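Local structure of hypothetical protein (1QYI) at residues D9-S14 with I339-G344. The protein is of unknown function but is a member of the haloacid dehalogenase-like (HAD) superfamily, and so probably acts as a hydrolase, perhaps a phosphatase. Numbering follows the deposited sequence.
Sequences DGVFLS and IGTLTG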
ATOM      1  N   ASP A   9      -9.749  -1.626  -0.535  1.00 20.21           N
ATOM      2  CA  ASP A   9      -8.995  -2.108  -1.674  1.00 21.69           C
ATOM      3  C   ASP A   9      -9.524  -3.460  -2.084  1.00 21.31           C
ATOM      4  O   ASP A   9      -9.830  -4.303  -1.235  1.00 21.49           O
ATOM      5  CB  ASP A   9      -7.494  -2.211  -1.377  1.00 23.19           C
ATOM      6  CG  ASP A   9      -6.830  -0.849  -1.221  1.00 25.85           C
ATOM      7  OD1 ASP A   9      -7.260   0.118  -1.893  1.00 24.54           O
ATOM      8  OD2 ASP A   9      -5.862  -0.755  -0.434  1.00 28.39           O
ATOM      9  N   GLY A  10      -9.634  -3.647  -3.399  1.00 19.51           N
ATOM     10  CA  GLY A  10     -10.132  -4.887  -3.955  1.00 18.76           C
ATOM     11  C   GLY A  10     -11.642  -4.871  -4.082  1.00 19.54           C
ATOM     12  O   GLY A  10     -12.223  -5.826  -4.593  1.00 17.83           O
ATOM     13  N   VAL A  11     -12.270  -3.785  -3.624  1.00 19.55           N
ATOM     14  CA  VAL A  11     -13.726  -3.642  -3.664  1.00 19.40           C
ATOM     15  C   VAL A  11     -14.169  -2.355  -4.358  1.00 21.33           C
ATOM     16  O   VAL A  11     -14.848  -2.382  -5.384  1.00 20.13           O
ATOM     17  CB  VAL A  11     -14.329  -3.623  -2.234  1.00 17.30           C
ATOM     18  CG1 VAL A  11     -15.820  -3.340  -2.304  1.00 16.96           C
ATOM     19  CG2 VAL A  11     -14.070  -4.941  -1.534  1.00 15.83           C
ATOM     20  N   PHE A  12     -13.791  -1.231  -3.755  1.00 22.58           N
ATOM     21  CA  PHE A  12     -14.132   0.097  -4.253  1.00 20.29           C
ATOM     22  C   PHE A  12     -12.957   0.710  -5.007  1.00 21.03           C
ATOM     23  O   PHE A  12     -13.130   1.326  -6.062  1.00 22.34           O
ATOM     24  CB  PHE A  12     -14.494   1.007  -3.078  1.00 18.33           C
ATOM     25  CG  PHE A  12     -15.815   0.676  -2.422  1.00 17.36           C
ATOM     26  CD1 PHE A  12     -17.023   1.084  -3.002  1.00 12.88           C
ATOM     27  CD2 PHE A  12     -15.853  -0.004  -1.204  1.00 15.34           C
ATOM     28  CE1 PHE A  12     -18.251   0.826  -2.377  1.00 13.08           C
ATOM     29  CE2 PHE A  12     -17.073  -0.266  -0.572  1.00 16.45           C
ATOM     30  CZ  PHE A  12     -18.282   0.153  -1.162  1.00 13.67           C
ATOM     31  N   LEU A  13     -11.759   0.550  -4.450  1.00 19.67           N
ATOM     32  CA  LEU A  13     -10.544   1.099  -5.051  1.00 17.96           C
ATOM     33  C   LEU A  13      -9.483   0.015  -5.220  1.00 17.73           C
ATOM     34  O   LEU A  13      -9.564  -1.038  -4.596  1.00 17.48           O
ATOM     35  CB  LEU A  13      -9.982   2.196  -4.153  1.00 18.12           C
ATOM     36  CG  LEU A  13     -10.925   3.255  -3.571  1.00 20.97           C
ATOM     37  CD1 LEU A  13     -10.123   4.113  -2.606  1.00 18.50           C
ATOM     38  CD2 LEU A  13     -11.550   4.120  -4.673  1.00 21.33           C
ATOM     39  N   SER A  14      -8.491   0.264  -6.064  1.00 18.47           N
ATOM     40  CA  SER A  14      -7.433  -0.715  -6.242  1.00 21.81           C
ATOM     41  C   SER A  14      -6.159  -0.147  -5.645  1.00 23.10           C
ATOM     42  O   SER A  14      -6.144   0.999  -5.202  1.00 22.47           O
ATOM     43  CB  SER A  14      -7.237  -1.054  -7.720  1.00 23.21           C
ATOM     44  OG  SER A  14      -7.084   0.112  -8.505  1.00 29.71           O
ATOM     45  N   ILE A 339     -19.157 -12.622   1.566  1.00 23.50           N
ATOM     46  CA  ILE A 339     -19.368 -12.554   0.140  1.00 23.35           C
ATOM     47  C   ILE A 339     -18.111 -11.976  -0.500  1.00 22.49           C
ATOM     48  O   ILE A 339     -17.785 -10.805  -0.310  1.00 22.97           O
ATOM     49  CB  ILE A 339     -20.638 -11.738  -0.226  1.00 23.23           C
ATOM     50  CG1 ILE A 339     -20.509 -11.234  -1.679  1.00 25.84           C
ATOM     51  CG2 ILE A 339     -20.869 -10.633   0.773  1.00 24.33           C
ATOM     52  CD1 ILE A 339     -21.759 -10.600  -2.227  1.00 24.80           C
ATOM     53  N   GLY A 340     -17.397 -12.829  -1.234  1.00 24.19           N
ATOM     54  CA  GLY A 340     -16.154 -12.428  -1.879  1.00 26.00           C
ATOM     55  C   GLY A 340     -16.283 -11.799  -3.254  1.00 27.14           C
ATOM     56  O   GLY A 340     -17.132 -12.196  -4.058  1.00 26.59           O
ATOM     57  N   THR A 341     -15.431 -10.814  -3.523  1.00 27.47           N
ATOM     58  CA  THR A 341     -15.435 -10.127  -4.813  1.00 28.05           C
ATOM     59  C   THR A 341     -14.229 -10.544  -5.626  1.00 27.17           C
ATOM     60  O   THR A 341     -13.194 -10.882  -5.066  1.00 27.21           O
ATOM     61  CB  THR A 341     -15.389  -8.613  -4.647  1.00 28.55           C
ATOM     62  OG1 THR A 341     -16.196  -8.229  -3.529  1.00 31.43           O
ATOM     63  CG2 THR A 341     -15.942  -7.944  -5.893  1.00 31.10           C
ATOM     64  N   LEU A 342     -14.359 -10.536  -6.948  1.00 27.45           N
ATOM     65  CA  LEU A 342     -13.239 -10.937  -7.790  1.00 25.55           C
ATOM     66  C   LEU A 342     -12.497  -9.738  -8.363  1.00 25.01           C
ATOM     67  O   LEU A 342     -11.917  -9.804  -9.445  1.00 24.26           O
ATOM     68  CB  LEU A 342     -13.725 -11.857  -8.909  1.00 23.74           C
ATOM     69  CG  LEU A 342     -14.258 -13.195  -8.415  1.00 25.35           C
ATOM     70  CD1 LEU A 342     -14.653 -14.057  -9.600  1.00 23.98           C
ATOM     71  CD2 LEU A 342     -13.192 -13.893  -7.571  1.00 24.46           C
ATOM     72  N   THR A 343     -12.503  -8.643  -7.610  1.00 26.61           N
ATOM     73  CA  THR A 343     -11.835  -7.423  -8.031  1.00 27.00           C
ATOM     74  C   THR A 343     -10.503  -7.147  -7.304  1.00 29.21           C
ATOM     75  O   THR A 343     -10.068  -5.996  -7.191  1.00 28.72           O
ATOM     76  CB  THR A 343     -12.797  -6.222  -7.887  1.00 26.36           C
ATOM     77  OG1 THR A 343     -13.610  -6.377  -6.716  1.00 22.65           O
ATOM     78  CG2 THR A 343     -13.698  -6.135  -9.105  1.00 24.95           C
ATOM     79  N   GLY A 344      -9.857  -8.213  -6.825  1.00 30.63           N
ATOM     80  CA  GLY A 344      -8.577  -8.081  -6.143  1.00 31.77           C
ATOM     81  C   GLY A 344      -7.433  -8.053  -7.144  1.00 33.57           C
ATOM     82  O   GLY A 344      -7.647  -8.255  -8.341  1.00 32.81           O
TER
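One side-chain bond joins T343 to G10: the hydroxyl OG1 of T343 donates to the carbonyl O of G10 at 2.6 Å. A chi1 of 37° swings OG1 to the same side as the backbone N, and there it meets O of G10. The hydroxyl approaches from above the carbonyl plane, 37° out of it, and CB of T343 follows behind.

A weaker polar contact runs the other way. CA of G10 points a C-H at O of T343, 3.4 Å off and with 144° at the hydrogen. G10 has a positive phi, where a CB would jam against the preceding carbonyl.

Beyond these, contact is slight: methyl CG2 of V11 stays 4.4 Å from OG1 of T341, which makes a weak hydrogen bond to O of G322.

D9 and G10 close the DxDG signature of motif I, which in HAD enzymes forms the active-site loop; here it follows strand 3-6, while T343 follows strand 337-341. Strand 318-322 separates them in the parallel Rossmann-like sheet, so the contact spans it at loop level. The chemistry implies a directional joint through backbone carbonyls, its one conventional hydrogen bond probably linking the active-site loop to this strand end.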